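Local coordinates for oxidoreductase, NAD-binding/iron-sulfur cluster-binding protein (Nitratireductor pacificus pht-3B, PDB 6ZXU), which is a catabolic reductive dehalogenase that carries cobalamin and two [4Fe-4S] clusters, probably using them to strip halogen from organohalides, at residues 677-682 and 705-710; 390-395 and 424-429; 82-87 and 352-357. All blocks are in the same frame, centred on the assembly; numbering follows the deposited sequence.

Contact 1: 677-682 and 705-710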
# COMPACT_ATOMS: atom_id res chain seq x y z
N LEU A 677 -8.97 18.04 22.97
CA LEU A 677 -9.26 17.76 21.60
C LEU A 677 -10.79 17.87 21.35
O LEU A 677 -11.59 17.77 22.27
CB LEU A 677 -8.71 16.34 21.23
CG LEU A 677 -7.19 16.14 21.45
CD1 LEU A 677 -6.86 14.72 21.12
CD2 LEU A 677 -6.30 17.07 20.58
N ALA A 678 -11.15 18.05 20.08
CA ALA A 678 -12.54 18.07 19.65
C ALA A 678 -12.88 16.73 18.98
O ALA A 678 -12.01 16.12 18.33
CB ALA A 678 -12.78 19.20 18.68
N MET A 679 -14.06 16.21 19.24
CA MET A 679 -14.52 14.98 18.59
C MET A 679 -15.83 15.26 17.85
O MET A 679 -16.57 16.13 18.25
CB MET A 679 -14.71 13.83 19.56
CG MET A 679 -15.66 14.10 20.66
SD MET A 679 -16.24 12.68 21.57
CE MET A 679 -14.82 11.64 21.88
N TYR A 680 -16.10 14.50 16.82
CA TYR A 680 -17.25 14.77 15.99
C TYR A 680 -18.01 13.47 15.77
O TYR A 680 -17.97 12.89 14.68
CB TYR A 680 -16.83 15.40 14.69
CG TYR A 680 -16.17 16.73 14.89
CD1 TYR A 680 -16.90 17.85 15.17
CD2 TYR A 680 -14.79 16.83 14.94
CE1 TYR A 680 -16.30 19.07 15.42
CE2 TYR A 680 -14.17 18.04 15.25
CZ TYR A 680 -14.96 19.17 15.49
OH TYR A 680 -14.33 20.41 15.75
N PRO A 681 -18.76 13.04 16.81
CA PRO A 681 -19.62 11.88 16.63
C PRO A 681 -20.80 12.29 15.77
O PRO A 681 -20.94 13.46 15.47
CB PRO A 681 -20.03 11.53 18.06
CG PRO A 681 -19.94 12.83 18.78
CD PRO A 681 -18.84 13.58 18.17
N PRO A 682 -21.68 11.33 15.39
CA PRO A 682 -22.82 11.67 14.53
C PRO A 682 -23.60 12.95 14.84
O PRO A 682 -23.99 13.67 13.92
CB PRO A 682 -23.69 10.43 14.61
CG PRO A 682 -22.65 9.34 14.69
CD PRO A 682 -21.60 9.87 15.60
N ALA A 705 -16.43 20.43 23.69
CA ALA A 705 -17.33 20.11 24.85
C ALA A 705 -17.78 18.67 24.81
O ALA A 705 -17.94 18.01 25.83
CB ALA A 705 -18.51 21.03 24.88
N GLU A 706 -18.03 18.16 23.61
CA GLU A 706 -18.40 16.78 23.43
C GLU A 706 -17.32 15.82 23.92
O GLU A 706 -17.61 14.82 24.60
CB GLU A 706 -18.69 16.53 21.95
CG GLU A 706 -19.22 15.18 21.62
CD GLU A 706 -20.68 15.07 22.09
OE1 GLU A 706 -21.27 16.16 22.44
OE2 GLU A 706 -21.23 13.92 22.13
N TYR A 707 -16.06 16.13 23.66
CA TYR A 707 -14.97 15.31 24.15
C TYR A 707 -14.87 15.34 25.67
O TYR A 707 -14.69 14.29 26.25
CB TYR A 707 -13.65 15.73 23.49
CG TYR A 707 -12.59 14.64 23.29
CD1 TYR A 707 -12.15 13.88 24.33
CD2 TYR A 707 -12.01 14.46 22.09
CE1 TYR A 707 -11.14 12.95 24.18
CE2 TYR A 707 -11.05 13.50 21.86
CZ TYR A 707 -10.61 12.76 22.90
OH TYR A 707 -9.65 11.83 22.64
N ALA A 708 -15.08 16.48 26.30
CA ALA A 708 -15.07 16.56 27.74
C ALA A 708 -16.25 15.77 28.35
O ALA A 708 -16.15 15.24 29.43
CB ALA A 708 -15.13 18.04 28.17
N ALA A 709 -17.33 15.62 27.62
CA ALA A 709 -18.49 14.91 28.14
C ALA A 709 -18.49 13.42 27.79
O ALA A 709 -19.37 12.71 28.21
CB ALA A 709 -19.77 15.53 27.55
N ALA A 710 -17.53 12.94 27.03
CA ALA A 710 -17.50 11.53 26.60
C ALA A 710 -17.49 10.57 27.80
O ALA A 710 -16.78 10.78 28.76
CB ALA A 710 -16.32 11.26 25.68
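Y707 and M679 carry most of this contact, with the methionine's terminal methyl over the tyrosine ring. CE of M679 sits 4.0 Å from the Y707 ring centroid and only 13° off its normal, a CH-pi contact displaced a little toward the rim. SD stands farther back and oblique, 5.0 Å from that same Y707 centroid, which makes the pair a Met-aromatic contact as well. The methionine gets there through an unusual start: CG lies between the backbone N and the carbonyl carbon (chi1 58°), and the bend at chi3 then places CE over the ring. On its way the chain passes close to the helix, CG of M679 coming within 3.6 Å of the backbone N of Y707. CE also touches the methyl of A710, at 4.1 Å from its CB.

L677 and A678 meet the tyrosine largely through backbone atoms. The carbonyl O of L677 packs tightly against CB of Y707, 3.1 Å away, and CB of L677 meets the ring atom CE2 at 3.7 Å. At the ring edge, in plane, lies the carbonyl carbon of A678. E706 crosses M679 at about a right angle and leans its CG on P681, 3.8 Å from CG of the proline.

The polar ends find partners beyond the two segments: Y707 OH hydrogen-bonds K569 O, in the cobalamin site, and E706 OE1 forms a salt bridge with R683, just past P682. Between 677-682 and 705-710 themselves the packing is apolar and sulfur-ring, without hydrogen bonds; the polar ties of loop to helix are that salt bridge and a backbone bond from M679 to G703, a turn earlier.

Contact 2: 390-395 and 424-429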
# COMPACT_ATOMS: atom_id res chain seq x y z
N LEU A 390 -1.87 -12.09 -5.81
CA LEU A 390 -1.97 -10.84 -6.51
C LEU A 390 -1.15 -9.77 -5.86
O LEU A 390 -0.94 -8.71 -6.45
CB LEU A 390 -3.46 -10.39 -6.60
CG LEU A 390 -4.39 -11.26 -7.43
CD1 LEU A 390 -5.83 -10.89 -7.18
CD2 LEU A 390 -4.04 -11.04 -8.90
N GLY A 391 -0.69 -9.99 -4.66
CA GLY A 391 0.27 -9.05 -4.01
C GLY A 391 -0.12 -8.45 -2.68
O GLY A 391 0.53 -7.52 -2.20
N ALA A 392 -1.21 -8.93 -2.06
CA ALA A 392 -1.55 -8.42 -0.73
C ALA A 392 -0.51 -8.82 0.30
O ALA A 392 0.11 -9.86 0.19
CB ALA A 392 -2.94 -8.93 -0.32
N ASP A 393 -0.29 -8.00 1.32
CA ASP A 393 0.52 -8.34 2.47
C ASP A 393 -0.21 -9.09 3.61
O ASP A 393 0.36 -9.94 4.21
CB ASP A 393 1.22 -7.08 3.02
CG ASP A 393 2.24 -6.47 1.92
OD1 ASP A 393 3.10 -7.25 1.43
OD2 ASP A 393 2.07 -5.30 1.45
N PHE A 394 -1.49 -8.79 3.81
CA PHE A 394 -2.39 -9.52 4.71
C PHE A 394 -3.75 -9.63 4.08
O PHE A 394 -4.24 -8.68 3.45
CB PHE A 394 -2.52 -8.79 6.04
CG PHE A 394 -1.26 -8.70 6.85
CD1 PHE A 394 -0.32 -7.73 6.58
CD2 PHE A 394 -0.96 -9.63 7.80
CE1 PHE A 394 0.88 -7.67 7.27
CE2 PHE A 394 0.25 -9.56 8.50
CZ PHE A 394 1.15 -8.58 8.22
N VAL A 395 -4.41 -10.73 4.30
CA VAL A 395 -5.79 -10.95 3.92
C VAL A 395 -6.58 -11.51 5.14
O VAL A 395 -6.10 -12.40 5.83
CB VAL A 395 -5.98 -11.96 2.75
CG1 VAL A 395 -7.44 -12.03 2.32
CG2 VAL A 395 -5.13 -11.62 1.55
N VAL A 424 -13.98 -8.73 2.63
CA VAL A 424 -12.61 -9.21 2.48
C VAL A 424 -11.69 -7.98 2.59
O VAL A 424 -11.84 -7.00 1.90
CB VAL A 424 -12.38 -9.90 1.14
CG1 VAL A 424 -10.94 -10.46 1.05
CG2 VAL A 424 -13.41 -11.00 1.00
N VAL A 425 -10.83 -8.02 3.61
CA VAL A 425 -9.99 -6.91 3.97
C VAL A 425 -8.55 -7.31 3.67
O VAL A 425 -8.04 -8.36 4.09
CB VAL A 425 -10.09 -6.60 5.47
CG1 VAL A 425 -9.37 -5.32 5.83
CG2 VAL A 425 -11.55 -6.49 5.85
N MET A 426 -7.86 -6.41 2.96
CA MET A 426 -6.44 -6.63 2.64
C MET A 426 -5.62 -5.44 3.02
O MET A 426 -6.09 -4.32 2.95
CB MET A 426 -6.28 -6.95 1.20
CG MET A 426 -6.91 -8.27 0.92
SD MET A 426 -7.04 -8.74 -0.80
CE MET A 426 -8.22 -7.47 -1.35
N LEU A 427 -4.44 -5.69 3.55
CA LEU A 427 -3.49 -4.65 3.94
C LEU A 427 -2.32 -4.64 2.94
O LEU A 427 -1.81 -5.69 2.59
CB LEU A 427 -3.02 -4.84 5.31
CG LEU A 427 -3.96 -4.91 6.50
CD1 LEU A 427 -3.09 -5.01 7.80
CD2 LEU A 427 -4.85 -3.70 6.59
N ILE A 428 -1.95 -3.46 2.53
CA ILE A 428 -0.78 -3.18 1.69
C ILE A 428 0.19 -2.37 2.54
O ILE A 428 -0.17 -1.30 3.03
CB ILE A 428 -1.18 -2.42 0.43
CG1 ILE A 428 -2.31 -3.10 -0.34
CG2 ILE A 428 0.05 -2.22 -0.45
CD1 ILE A 428 -1.87 -4.45 -0.88
N ASP A 429 1.40 -2.88 2.68
CA ASP A 429 2.48 -2.25 3.43
C ASP A 429 2.86 -0.95 2.69
O ASP A 429 3.11 -0.96 1.49
CB ASP A 429 3.68 -3.20 3.56
CG ASP A 429 4.75 -2.68 4.47
OD1 ASP A 429 4.83 -1.42 4.72
OD2 ASP A 429 5.60 -3.51 4.89
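The F394 ring reaches L427 obliquely, its CD1 4.1 Å from CD1 of the leucine, and the ring of Y288 meets it with the planes about 15° apart. The other flat group is the D393 carboxylate. The backbone N of D429 approaches its OD2 on the anti side, 25° out of the carboxylate plane, in a nearly straight bond of 2.8 Å (D429 N to D393 OD2, 175° at the hydrogen). D429's own carboxylate stands steeply turned from that of D393 and forms a salt bridge with R513, which probably eases the repulsion between the two acids.

The carbonyl O of L427 takes two donors: D393 N at 3.0 Å and, more weakly, F394 N at 3.3 Å. L427 N returns a bond to F394 O. Next, V395 and M426 form a non-hydrogen-bonded pair, side chains side by side, with V395 CG2 3.8 Å from M426 CG. Helix 445-469 packs on M426 through I459 and M463, helix 376-390 on V395 through K384, while L427 touches S516 of the cobalamin site.

D393 and F394 both facing L427 make a classic beta bulge, where outer strand 394-399 joins the antiparallel sheet, just after the Schellman motif at G391 closes helix 376-390.

Contact 3: 82-87 and 352-357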
# COMPACT_ATOMS: atom_id res chain seq x y z
N ARG A 82 -5.62 -4.00 -19.84
CA ARG A 82 -6.07 -3.17 -20.94
C ARG A 82 -6.34 -1.78 -20.45
O ARG A 82 -6.11 -0.84 -21.14
CB ARG A 82 -7.32 -3.77 -21.60
CG ARG A 82 -7.03 -5.01 -22.47
CD ARG A 82 -8.21 -5.32 -23.41
NE ARG A 82 -9.42 -5.66 -22.64
CZ ARG A 82 -9.72 -6.88 -22.19
NH1 ARG A 82 -8.90 -7.92 -22.46
NH2 ARG A 82 -10.83 -7.08 -21.46
N LEU A 83 -6.90 -1.68 -19.25
CA LEU A 83 -7.12 -0.39 -18.66
C LEU A 83 -5.81 0.36 -18.49
O LEU A 83 -5.71 1.51 -18.83
CB LEU A 83 -7.79 -0.55 -17.32
CG LEU A 83 -7.98 0.71 -16.54
CD1 LEU A 83 -8.99 1.57 -17.26
CD2 LEU A 83 -8.47 0.35 -15.10
N PHE A 84 -4.79 -0.30 -17.93
CA PHE A 84 -3.52 0.36 -17.69
C PHE A 84 -2.77 0.73 -18.96
O PHE A 84 -2.08 1.72 -18.97
CB PHE A 84 -2.61 -0.51 -16.76
CG PHE A 84 -3.21 -0.82 -15.43
CD1 PHE A 84 -4.10 0.07 -14.80
CD2 PHE A 84 -2.81 -1.95 -14.72
CE1 PHE A 84 -4.68 -0.25 -13.56
CE2 PHE A 84 -3.34 -2.25 -13.48
CZ PHE A 84 -4.28 -1.43 -12.90
N THR A 85 -2.97 -0.06 -20.03
CA THR A 85 -2.50 0.28 -21.36
C THR A 85 -2.84 1.67 -21.90
O THR A 85 -2.02 2.32 -22.53
CB THR A 85 -3.00 -0.76 -22.36
OG1 THR A 85 -2.52 -2.05 -21.97
CG2 THR A 85 -2.55 -0.43 -23.73
N ARG A 86 -4.01 2.19 -21.54
CA ARG A 86 -4.43 3.55 -21.93
C ARG A 86 -3.52 4.61 -21.37
O ARG A 86 -3.54 5.75 -21.82
CB ARG A 86 -5.89 3.81 -21.45
CG ARG A 86 -6.79 2.63 -21.85
CD ARG A 86 -8.28 2.82 -21.88
NE ARG A 86 -8.84 3.52 -20.72
CZ ARG A 86 -9.21 4.80 -20.69
NH1 ARG A 86 -9.76 5.30 -19.56
NH2 ARG A 86 -9.01 5.61 -21.74
N PHE A 87 -2.72 4.28 -20.38
CA PHE A 87 -1.91 5.33 -19.76
C PHE A 87 -0.36 5.12 -19.97
O PHE A 87 0.45 5.78 -19.29
CB PHE A 87 -2.24 5.41 -18.24
CG PHE A 87 -3.73 5.48 -17.97
CD1 PHE A 87 -4.44 6.61 -18.38
CD2 PHE A 87 -4.41 4.43 -17.43
CE1 PHE A 87 -5.81 6.67 -18.26
CE2 PHE A 87 -5.77 4.51 -17.26
CZ PHE A 87 -6.47 5.62 -17.66
N GLN A 352 -8.17 6.83 -10.69
CA GLN A 352 -9.51 7.34 -11.05
C GLN A 352 -10.28 6.43 -11.99
O GLN A 352 -11.48 6.29 -11.88
CB GLN A 352 -9.41 8.74 -11.60
CG GLN A 352 -9.05 9.80 -10.61
CD GLN A 352 -8.76 11.15 -11.33
OE1 GLN A 352 -8.46 11.21 -12.56
NE2 GLN A 352 -8.83 12.26 -10.55
N ASN A 353 -9.60 5.83 -12.92
CA ASN A 353 -10.25 5.01 -13.89
C ASN A 353 -10.51 3.61 -13.50
O ASN A 353 -11.08 2.85 -14.27
CB ASN A 353 -9.52 5.09 -15.20
CG ASN A 353 -9.70 6.48 -15.84
OD1 ASN A 353 -10.74 6.76 -16.44
ND2 ASN A 353 -8.72 7.36 -15.65
N MET A 354 -10.03 3.19 -12.33
CA MET A 354 -10.46 1.91 -11.77
C MET A 354 -11.84 2.00 -11.12
O MET A 354 -12.51 0.98 -10.93
CB MET A 354 -9.42 1.36 -10.78
CG MET A 354 -8.22 0.70 -11.44
SD MET A 354 -7.10 -0.12 -10.27
CE MET A 354 -6.34 1.28 -9.41
N VAL A 355 -12.29 3.22 -10.78
CA VAL A 355 -13.54 3.39 -10.06
C VAL A 355 -14.76 2.77 -10.82
O VAL A 355 -15.54 2.03 -10.20
CB VAL A 355 -13.79 4.83 -9.70
CG1 VAL A 355 -15.14 4.96 -9.05
CG2 VAL A 355 -12.70 5.34 -8.77
N PRO A 356 -14.87 2.94 -12.14
CA PRO A 356 -16.04 2.35 -12.81
C PRO A 356 -16.04 0.84 -12.81
O PRO A 356 -17.10 0.25 -13.11
CB PRO A 356 -15.91 2.88 -14.26
CG PRO A 356 -15.16 4.16 -14.10
CD PRO A 356 -14.16 3.85 -13.04
N LEU A 357 -14.90 0.22 -12.45
CA LEU A 357 -14.80 -1.22 -12.48
C LEU A 357 -15.01 -1.86 -11.14
O LEU A 357 -14.82 -3.04 -11.01
CB LEU A 357 -13.45 -1.67 -13.06
CG LEU A 357 -13.03 -1.10 -14.43
CD1 LEU A 357 -11.84 -1.86 -14.96
CD2 LEU A 357 -14.14 -1.18 -15.42
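N353 offers its amide to F87 and R86 at once. Its ND2 hydrogen-bonds the carbonyl O of P349, one turn back in its own helix, and the same nitrogen lies 3.5 Å from CZ of F87, the amide and ring planes 32° apart. The other branch, OD1, faces the edge of the R86 guanidinium near its plane. At 3.6 Å between OD1 of N353 and NH1 of R86 this is proximity, too long to count as a hydrogen bond, and the two flat groups are turned almost at a right angle (89°). R86 CB lies over the centre of the F87 ring.

Here the ends of two helices, 74-85 and 342-354, pack against one another although the segments are 265 residues apart in sequence. L83 is the side chain that fills the middle. Chi1 of 175° sets its CG anti to the backbone N; from there the two methyls reach the other helix. Both pack against the carbonyl O of N353, CD2 of L83 at 3.7 Å from it, and CD1 is also near N353 CB. CD2 of L83 further touches CG of M354 at 3.7 Å and CD1 of L357 at 4.0 Å.

M354 crosses L83 at about a right angle and carries its sulfur on to F84. There SD meets the ring at the edge, close to its plane and 4.1 Å from CZ of F84, an edge-on Met-aromatic contact. Helix 445-469 touches both of these residues through E458, and helix 168-190 packs on the F84 ring through M174, A177 and E178.

In the fold
Along the chain contact 3 closes first, then contact 2, then contact 1. Contacts 2 and 3 are neighbours, with centres 21 Å and nearest atoms about 10 Å apart; helix 445-469 packs on M426 of one and M354 of the other, while 168-190 packs on F84 and bonds L390 O, at the start of 390-395, through R175. Contact 2 lies in a four-stranded antiparallel sheet, between outer strand 394-399 and its neighbour 422-429. Contact 3 brings the early helix 74-85 against 342-354, away from the annotated sites. Contact 1 is centred 33 Å from contact 2 and 41 Å from contact 3, yet contacts 1 and 2 both approach the cobalamin, through P681 and L427.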